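Local coordinates for Lmo1340 protein (Listeria monocytogenes, PDB 4NLM) that is of unknown function but folds as a YqgU-like six-bladed beta propeller and is probably a surface lipoprotein, at residues 193-207 and 216-228. Residues are numbered along the deposited sequence; the frame is centred on the assembly and turned at random.
Sequences NNKDKPDDELGNLYL and KNLIVANIMQFAV
The ring of Y206 is sandwiched between two side chains of the neighbouring strand. K216 holds its ammonium nitrogen over the centre of one face, NZ 3.2 Å from the ring centroid and only 9° off the normal, a cation-pi contact. A bend at the end of the lysine chain (chi4 72°) brings NZ there, with CE adding a CH-pi contact. On the opposite face L218 CD1 sits toward the rim, a methyl suited to an aromatic surface. The F226 ring is met obliquely by CB of N193 and by L205, whose CD2 lies 3.8 Å from F226 CD1. In the modelled conformer L205 lies beside V220 and crosses I223 at about a right angle; packed on these two within the hairpin of strands 203-209 and 212-223, and reaching F226 of strand 225-229, it joins two sheets.

The hairpin pairs antiparallel through two bulges. In the classic bulge I219 and V220 both face L205, whose O takes a bond from I219 N at 2.9 Å and a weak one from V220 N. In the G1 bulge N222 and I223 face G203, which has no side chain, so the N193 amide can lie close against its backbone. N222 N is caught by N204 OD1 at 2.9 Å, from above the amide carbonyl plane. I223 O accepts from G203 N and, across the opposite face of its plane, from N193 ND2 at 3.1 Å; a water accepts from N193 ND2 and gives a weak bond to M224 O.

Side-chain amides thus complete the hydrogen bonding where the edge strand turns its corner and leaves for the next sheet, while leucine, valine, isoleucine and phenylalanine pack the seam apolar. Nearer the hairpin turn, the electron-rich face of Y206 probably helps stabilise the ammonium charge of K216.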
ATOM      1  N   ASN A 193      -7.662   6.068  13.404  1.00 13.68           N
ATOM      2  CA  ASN A 193      -7.708   5.153  14.524  1.00 14.45           C
ATOM      3  C   ASN A 193      -7.007   5.866  15.654  1.00 12.91           C
ATOM      4  O   ASN A 193      -5.796   6.013  15.638  1.00 15.39           O
ATOM      5  CB  ASN A 193      -7.002   3.834  14.207  1.00 15.17           C
ATOM      6  CG  ASN A 193      -7.219   2.777  15.282  1.00 14.30           C
ATOM      7  OD1 ASN A 193      -7.905   3.007  16.260  1.00 17.78           O
ATOM      8  ND2 ASN A 193      -6.657   1.601  15.074  1.00 16.55           N
ATOM      9  N   ASN A 194      -7.786   6.306  16.635  1.00 15.72           N
ATOM     10  CA  ASN A 194      -7.277   7.120  17.719  1.00 16.78           C
ATOM     11  C   ASN A 194      -6.987   6.256  18.935  1.00 17.39           C
ATOM     12  O   ASN A 194      -7.889   5.673  19.543  1.00 18.90           O
ATOM     13  CB  ASN A 194      -8.274   8.236  18.061  1.00 17.70           C
ATOM     14  CG  ASN A 194      -8.477   9.244  16.920  1.00 19.50           C
ATOM     15  OD1 ASN A 194      -8.045   9.032  15.783  1.00 22.01           O
ATOM     16  ND2 ASN A 194      -9.166  10.332  17.221  1.00 25.72           N
ATOM     17  N   LYS A 195      -5.704   6.147  19.262  1.00 20.62           N
ATOM     18  CA  LYS A 195      -5.263   5.328  20.375  1.00 21.18           C
ATOM     19  C   LYS A 195      -5.103   6.201  21.600  1.00 23.28           C
ATOM     20  O   LYS A 195      -4.614   7.331  21.502  1.00 28.55           O
ATOM     21  CB  LYS A 195      -3.966   4.641  19.994  1.00 24.73           C
ATOM     22  CG  LYS A 195      -4.165   3.735  18.797  1.00 24.87           C
ATOM     23  CD  LYS A 195      -2.962   2.875  18.510  1.00 33.27           C
ATOM     24  CE  LYS A 195      -3.258   2.007  17.309  1.00 29.06           C
ATOM     25  NZ  LYS A 195      -2.188   1.025  17.041  1.00 33.14           N
ATOM     26  N   ASP A 196      -5.535   5.712  22.760  1.00 24.29           N
ATOM     27  CA  ASP A 196      -5.470   6.529  23.982  1.00 28.27           C
ATOM     28  C   ASP A 196      -4.041   6.765  24.457  1.00 26.91           C
ATOM     29  O   ASP A 196      -3.733   7.834  24.982  1.00 31.63           O
ATOM     30  CB  ASP A 196      -6.354   5.944  25.091  1.00 27.67           C
ATOM     31  CG  ASP A 196      -7.846   6.063  24.772  1.00 31.85           C
ATOM     32  OD1 ASP A 196      -8.206   6.849  23.867  1.00 36.35           O
ATOM     33  OD2 ASP A 196      -8.663   5.381  25.431  1.00 43.39           O
ATOM     34  N   LYS A 197      -3.184   5.767  24.257  1.00 26.35           N
ATOM     35  CA  LYS A 197      -1.753   5.842  24.554  1.00 25.30           C
ATOM     36  C   LYS A 197      -1.060   5.354  23.285  1.00 25.57           C
ATOM     37  O   LYS A 197      -1.541   4.432  22.641  1.00 28.66           O
ATOM     38  CB  LYS A 197      -1.354   4.961  25.734  1.00 26.27           C
ATOM     39  CG  LYS A 197      -1.988   5.331  27.058  1.00 27.50           C
ATOM     40  CD  LYS A 197      -1.482   4.410  28.163  1.00 27.17           C
ATOM     41  CE  LYS A 197      -2.092   4.770  29.513  1.00 30.74           C
ATOM     42  NZ  LYS A 197      -1.694   3.841  30.610  1.00 37.99           N
ATOM     43  N   PRO A 198       0.073   5.965  22.921  1.00 31.19           N
ATOM     44  CA  PRO A 198       0.795   5.632  21.682  1.00 35.93           C
ATOM     45  C   PRO A 198       1.212   4.173  21.503  1.00 34.01           C
ATOM     46  O   PRO A 198       1.297   3.702  20.369  1.00 47.87           O
ATOM     47  CB  PRO A 198       2.035   6.530  21.752  1.00 39.09           C
ATOM     48  CG  PRO A 198       1.601   7.696  22.564  1.00 37.52           C
ATOM     49  CD  PRO A 198       0.656   7.141  23.589  1.00 30.31           C
ATOM     50  N   ASP A 199       1.468   3.470  22.602  1.00 34.94           N
ATOM     51  CA  ASP A 199       1.909   2.079  22.537  1.00 41.73           C
ATOM     52  C   ASP A 199       0.750   1.087  22.480  1.00 37.04           C
ATOM     53  O   ASP A 199       0.966  -0.106  22.313  1.00 39.47           O
ATOM     54  CB  ASP A 199       2.792   1.761  23.743  1.00 41.20           C
ATOM     55  CG  ASP A 199       4.011   2.677  23.838  1.00 54.36           C
ATOM     56  OD1 ASP A 199       4.351   3.332  22.823  1.00 64.90           O
ATOM     57  OD2 ASP A 199       4.630   2.743  24.930  1.00 64.17           O
ATOM     58  N   ASP A 200      -0.474   1.578  22.625  1.00 30.75           N
ATOM     59  CA  ASP A 200      -1.647   0.715  22.605  1.00 25.49           C
ATOM     60  C   ASP A 200      -1.819  -0.038  21.284  1.00 22.60           C
ATOM     61  O   ASP A 200      -1.556   0.496  20.211  1.00 22.95           O
ATOM     62  CB  ASP A 200      -2.920   1.530  22.873  1.00 23.37           C
ATOM     63  CG  ASP A 200      -3.032   1.986  24.319  1.00 23.88           C
ATOM     64  OD1 ASP A 200      -2.199   1.584  25.167  1.00 28.57           O
ATOM     65  OD2 ASP A 200      -3.975   2.751  24.615  1.00 24.74           O
ATOM     66  N   GLU A 201      -2.228  -1.299  21.370  1.00 21.03           N
ATOM     67  CA  GLU A 201      -2.506  -2.074  20.182  1.00 19.26           C
ATOM     68  C   GLU A 201      -3.835  -1.636  19.540  1.00 19.05           C
ATOM     69  O   GLU A 201      -3.953  -1.575  18.315  1.00 23.03           O
ATOM     70  CB  GLU A 201      -2.557  -3.546  20.531  1.00 20.69           C
ATOM     71  CG  GLU A 201      -2.653  -4.428  19.303  1.00 23.14           C
ATOM     72  CD  GLU A 201      -2.212  -5.845  19.590  1.00 25.66           C
ATOM     73  OE1 GLU A 201      -3.110  -6.670  19.789  1.00 26.88           O
ATOM     74  OE2 GLU A 201      -0.979  -6.112  19.674  1.00 30.60           O
ATOM     75  N   LEU A 202      -4.823  -1.358  20.390  1.00 17.23           N
ATOM     76  CA  LEU A 202      -6.156  -0.955  19.952  1.00 16.54           C
ATOM     77  C   LEU A 202      -6.425   0.525  20.061  1.00 14.25           C
ATOM     78  O   LEU A 202      -5.864   1.207  20.887  1.00 18.82           O
ATOM     79  CB  LEU A 202      -7.250  -1.680  20.794  1.00 22.29           C
ATOM     80  CG  LEU A 202      -7.437  -3.188  20.805  1.00 24.57           C
ATOM     81  CD1 LEU A 202      -8.403  -3.623  21.880  1.00 22.60           C
ATOM     82  CD2 LEU A 202      -7.955  -3.596  19.455  1.00 24.87           C
ATOM     83  N   GLY A 203      -7.339   0.999  19.238  1.00 14.96           N
ATOM     84  CA  GLY A 203      -7.837   2.371  19.302  1.00 15.29           C
ATOM     85  C   GLY A 203      -9.294   2.377  18.907  1.00 15.54           C
ATOM     86  O   GLY A 203      -9.912   1.330  18.780  1.00 15.61           O
ATOM     87  N   ASN A 204      -9.853   3.562  18.719  1.00 15.10           N
ATOM     88  CA  ASN A 204     -11.234   3.707  18.280  1.00 15.64           C
ATOM     89  C   ASN A 204     -11.228   4.464  16.966  1.00 14.59           C
ATOM     90  O   ASN A 204     -10.486   5.431  16.817  1.00 15.45           O
ATOM     91  CB  ASN A 204     -12.031   4.418  19.366  1.00 17.84           C
ATOM     92  CG  ASN A 204     -12.142   3.575  20.612  1.00 19.37           C
ATOM     93  OD1 ASN A 204     -12.763   2.522  20.581  1.00 23.34           O
ATOM     94  ND2 ASN A 204     -11.516   4.007  21.699  1.00 28.19           N
ATOM     95  N   LEU A 205     -12.024   4.003  16.009  0.50 13.72           N
ATOM     96  CA  LEU A 205     -12.074   4.630  14.691  0.50 13.10           C
ATOM     97  C   LEU A 205     -13.080   5.755  14.651  0.50 13.27           C
ATOM     98  O   LEU A 205     -14.223   5.557  15.033  0.50 15.80           O
ATOM     99  CB  LEU A 205     -12.468   3.629  13.628  0.50 11.55           C
ATOM    100  CG  LEU A 205     -11.645   2.381  13.457  0.50 10.16           C
ATOM    101  CD1 LEU A 205     -12.095   1.672  12.201  0.50 13.42           C
ATOM    102  CD2 LEU A 205     -10.187   2.782  13.338  0.50  9.97           C
ATOM    103  N   TYR A 206     -12.625   6.907  14.159  1.00 14.36           N
ATOM    104  CA  TYR A 206     -13.421   8.107  14.029  1.00 16.05           C
ATOM    105  C   TYR A 206     -13.475   8.556  12.582  1.00 16.23           C
ATOM    106  O   TYR A 206     -12.515   8.425  11.839  1.00 16.78           O
ATOM    107  CB  TYR A 206     -12.810   9.238  14.865  1.00 17.92           C
ATOM    108  CG  TYR A 206     -13.043   9.071  16.333  1.00 19.06           C
ATOM    109  CD1 TYR A 206     -12.189   8.316  17.099  1.00 18.33           C
ATOM    110  CD2 TYR A 206     -14.114   9.689  16.959  1.00 23.39           C
ATOM    111  CE1 TYR A 206     -12.390   8.153  18.453  1.00 23.62           C
ATOM    112  CE2 TYR A 206     -14.326   9.532  18.319  1.00 28.92           C
ATOM    113  CZ  TYR A 206     -13.463   8.752  19.056  1.00 28.23           C
ATOM    114  OH  TYR A 206     -13.649   8.588  20.409  1.00 35.72           O
ATOM    115  N   LEU A 207     -14.625   9.110  12.201  1.00 17.88           N
ATOM    116  CA  LEU A 207     -14.846   9.701  10.884  1.00 16.37           C
ATOM    117  C   LEU A 207     -14.943  11.218  11.073  1.00 17.83           C
ATOM    118  O   LEU A 207     -15.568  11.691  12.026  1.00 19.02           O
ATOM    119  CB  LEU A 207     -16.169   9.239  10.284  1.00 20.01           C
ATOM    120  CG  LEU A 207     -16.510   9.724   8.873  1.00 18.83           C
ATOM    121  CD1 LEU A 207     -15.502   9.212   7.852  1.00 19.42           C
ATOM    122  CD2 LEU A 207     -17.913   9.271   8.473  1.00 22.13           C
ATOM    123  N   LYS A 216     -15.962  15.359  13.976  1.00 28.70           N
ATOM    124  CA  LYS A 216     -15.437  14.048  14.458  1.00 25.44           C
ATOM    125  C   LYS A 216     -16.513  13.172  15.131  1.00 26.22           C
ATOM    126  O   LYS A 216     -17.222  13.638  16.048  1.00 31.00           O
ATOM    127  CB  LYS A 216     -14.296  14.343  15.427  1.00 32.94           C
ATOM    128  CG  LYS A 216     -13.802  13.184  16.257  1.00 32.86           C
ATOM    129  CD  LYS A 216     -12.954  13.739  17.390  1.00 35.81           C
ATOM    130  CE  LYS A 216     -12.606  12.676  18.410  1.00 43.85           C
ATOM    131  NZ  LYS A 216     -11.617  11.727  17.857  1.00 44.20           N
ATOM    132  N   ASN A 217     -16.610  11.911  14.702  0.60 27.13           N
ATOM    133  CA  ASN A 217     -17.605  10.978  15.228  0.60 28.34           C
ATOM    134  C   ASN A 217     -17.107   9.532  15.278  0.60 27.53           C
ATOM    135  O   ASN A 217     -16.522   9.028  14.314  0.60 20.71           O
ATOM    136  CB  ASN A 217     -18.868  11.058  14.366  0.60 29.22           C
ATOM    137  CG  ASN A 217     -19.922  10.035  14.752  0.60 39.88           C
ATOM    138  OD1 ASN A 217     -20.113   9.759  15.934  0.60 42.59           O
ATOM    139  ND2 ASN A 217     -20.607   9.466  13.764  0.60 40.69           N
ATOM    140  N   LEU A 218     -17.361   8.872  16.405  1.00 25.68           N
ATOM    141  CA  LEU A 218     -16.977   7.473  16.611  1.00 22.33           C
ATOM    142  C   LEU A 218     -17.778   6.556  15.696  1.00 24.08           C
ATOM    143  O   LEU A 218     -19.014   6.570  15.729  1.00 27.76           O
ATOM    144  CB  LEU A 218     -17.260   7.064  18.054  1.00 25.87           C
ATOM    145  CG  LEU A 218     -17.112   5.566  18.336  1.00 29.52           C
ATOM    146  CD1 LEU A 218     -15.648   5.206  18.321  1.00 25.96           C
ATOM    147  CD2 LEU A 218     -17.744   5.190  19.665  1.00 32.56           C
ATOM    148  N   ILE A 219     -17.093   5.750  14.886  1.00 19.11           N
ATOM    149  CA  ILE A 219     -17.778   4.834  13.986  1.00 19.77           C
ATOM    150  C   ILE A 219     -17.536   3.356  14.329  1.00 16.92           C
ATOM    151  O   ILE A 219     -18.417   2.536  14.126  1.00 20.97           O
ATOM    152  CB  ILE A 219     -17.502   5.140  12.497  1.00 20.63           C
ATOM    153  CG1 ILE A 219     -16.005   5.169  12.206  1.00 20.11           C
ATOM    154  CG2 ILE A 219     -18.155   6.469  12.097  1.00 20.71           C
ATOM    155  CD1 ILE A 219     -15.651   5.109  10.738  1.00 19.27           C
ATOM    156  N   VAL A 220     -16.371   3.008  14.871  1.00 17.81           N
ATOM    157  CA  VAL A 220     -16.083   1.614  15.228  1.00 18.12           C
ATOM    158  C   VAL A 220     -15.136   1.590  16.425  1.00 17.05           C
ATOM    159  O   VAL A 220     -14.059   2.143  16.367  1.00 17.18           O
ATOM    160  CB  VAL A 220     -15.433   0.823  14.060  1.00 18.23           C
ATOM    161  CG1 VAL A 220     -15.375  -0.646  14.401  1.00 18.84           C
ATOM    162  CG2 VAL A 220     -16.200   1.010  12.759  1.00 21.64           C
ATOM    163  N   ALA A 221     -15.527   0.907  17.491  1.00 18.28           N
ATOM    164  CA  ALA A 221     -14.727   0.855  18.679  1.00 17.67           C
ATOM    165  C   ALA A 221     -13.738  -0.301  18.655  1.00 15.58           C
ATOM    166  O   ALA A 221     -13.964  -1.331  18.046  1.00 17.29           O
ATOM    167  CB  ALA A 221     -15.639   0.698  19.890  1.00 22.46           C
ATOM    168  N   ASN A 222     -12.616  -0.105  19.332  1.00 16.42           N
ATOM    169  CA  ASN A 222     -11.670  -1.180  19.637  1.00 15.03           C
ATOM    170  C   ASN A 222     -11.125  -1.937  18.432  1.00 15.15           C
ATOM    171  O   ASN A 222     -11.269  -3.151  18.313  1.00 16.12           O
ATOM    172  CB  ASN A 222     -12.337  -2.128  20.626  1.00 15.53           C
ATOM    173  CG  ASN A 222     -12.809  -1.424  21.874  1.00 17.18           C
ATOM    174  OD1 ASN A 222     -12.054  -0.676  22.516  1.00 20.02           O
ATOM    175  ND2 ASN A 222     -14.060  -1.630  22.213  1.00 16.78           N
ATOM    176  N   ILE A 223     -10.416  -1.203  17.593  1.00 14.24           N
ATOM    177  CA  ILE A 223      -9.823  -1.715  16.377  1.00 13.07           C
ATOM    178  C   ILE A 223      -8.302  -1.607  16.409  1.00 12.33           C
ATOM    179  O   ILE A 223      -7.746  -0.609  16.877  1.00 13.17           O
ATOM    180  CB  ILE A 223     -10.377  -0.931  15.176  1.00 13.17           C
ATOM    181  CG1 ILE A 223     -11.893  -1.158  15.061  1.00 15.60           C
ATOM    182  CG2 ILE A 223      -9.660  -1.301  13.890  1.00 14.49           C
ATOM    183  CD1 ILE A 223     -12.325  -2.599  15.038  1.00 16.56           C
HETATM  184  N   MSE A 224      -7.624  -2.640  15.934  1.00 12.73           N
HETATM  185  CA  MSE A 224      -6.165  -2.625  15.866  1.00 12.32           C
HETATM  186  C   MSE A 224      -5.618  -2.023  14.588  1.00 13.09           C
HETATM  187  O   MSE A 224      -4.672  -1.250  14.638  1.00 18.28           O
HETATM  188  CB  MSE A 224      -5.664  -4.073  16.014  1.00 15.84           C
HETATM  189  CG  MSE A 224      -4.167  -4.200  15.911  1.00 19.04           C
HETATM  190 SE   MSE A 224      -3.697  -6.096  15.847  1.00 23.84          SE
HETATM  191  CE  MSE A 224      -5.101  -6.896  16.904  1.00 24.85           C
ATOM    192  N   GLN A 225      -6.223  -2.338  13.444  1.00 12.45           N
ATOM    193  CA  GLN A 225      -5.686  -1.897  12.173  1.00 13.54           C
ATOM    194  C   GLN A 225      -6.892  -1.756  11.247  1.00 10.77           C
ATOM    195  O   GLN A 225      -7.880  -2.478  11.421  1.00 11.53           O
ATOM    196  CB  GLN A 225      -4.713  -2.964  11.635  1.00 14.55           C
ATOM    197  CG  GLN A 225      -3.938  -2.540  10.400  1.00 18.84           C
ATOM    198  CD  GLN A 225      -2.864  -3.545  10.048  1.00 18.31           C
ATOM    199  OE1 GLN A 225      -2.217  -4.079  10.938  1.00 24.52           O
ATOM    200  NE2 GLN A 225      -2.621  -3.741   8.778  1.00 25.28           N
ATOM    201  N   PHE A 226      -6.831  -0.890  10.237  1.00 10.77           N
ATOM    202  CA  PHE A 226      -7.945  -0.737   9.307  1.00 10.22           C
ATOM    203  C   PHE A 226      -7.385  -0.339   7.966  1.00 10.42           C
ATOM    204  O   PHE A 226      -6.244   0.094   7.846  1.00 12.09           O
ATOM    205  CB  PHE A 226      -8.953   0.271   9.822  1.00 11.54           C
ATOM    206  CG  PHE A 226      -8.497   1.689   9.708  1.00 12.07           C
ATOM    207  CD1 PHE A 226      -7.629   2.236  10.629  1.00 12.92           C
ATOM    208  CD2 PHE A 226      -8.951   2.487   8.676  1.00 13.39           C
ATOM    209  CE1 PHE A 226      -7.199   3.542  10.524  1.00 14.44           C
ATOM    210  CE2 PHE A 226      -8.518   3.782   8.555  1.00 18.60           C
ATOM    211  CZ  PHE A 226      -7.638   4.309   9.475  1.00 16.63           C
ATOM    212  N   ALA A 227      -8.236  -0.465   6.950  1.00 10.01           N
ATOM    213  CA  ALA A 227      -7.883  -0.056   5.597  1.00 11.20           C
ATOM    214  C   ALA A 227      -9.183   0.233   4.858  1.00 10.66           C
ATOM    215  O   ALA A 227     -10.212  -0.322   5.203  1.00 11.21           O
ATOM    216  CB  ALA A 227      -7.039  -1.124   4.881  1.00 12.53           C
ATOM    217  N   VAL A 228      -9.085   1.048   3.821  1.00 12.24           N
ATOM    218  CA  VAL A 228     -10.243   1.380   2.998  1.00 12.72           C
ATOM    219  C   VAL A 228      -9.877   1.131   1.542  1.00 13.65           C
ATOM    220  O   VAL A 228      -8.780   1.455   1.082  1.00 16.43           O
ATOM    221  CB  VAL A 228     -10.671   2.858   3.201  1.00 13.36           C
ATOM    222  CG1 VAL A 228     -11.876   3.225   2.347  1.00 15.87           C
ATOM    223  CG2 VAL A 228     -10.969   3.115   4.657  1.00 15.22           C
TER
HETATM  224  O   HOH W   1      -4.712   1.694  12.980  1.00 20.06           O
HETATM  225  O   HOH W   2      -2.698   0.452  14.475  1.00 27.92           O
HETATM  226  O   HOH W   3      -9.750   0.764  22.118  1.00 33.67           O
HETATM  227  O   HOH W   4     -11.087   1.559  23.708  1.00 33.99           O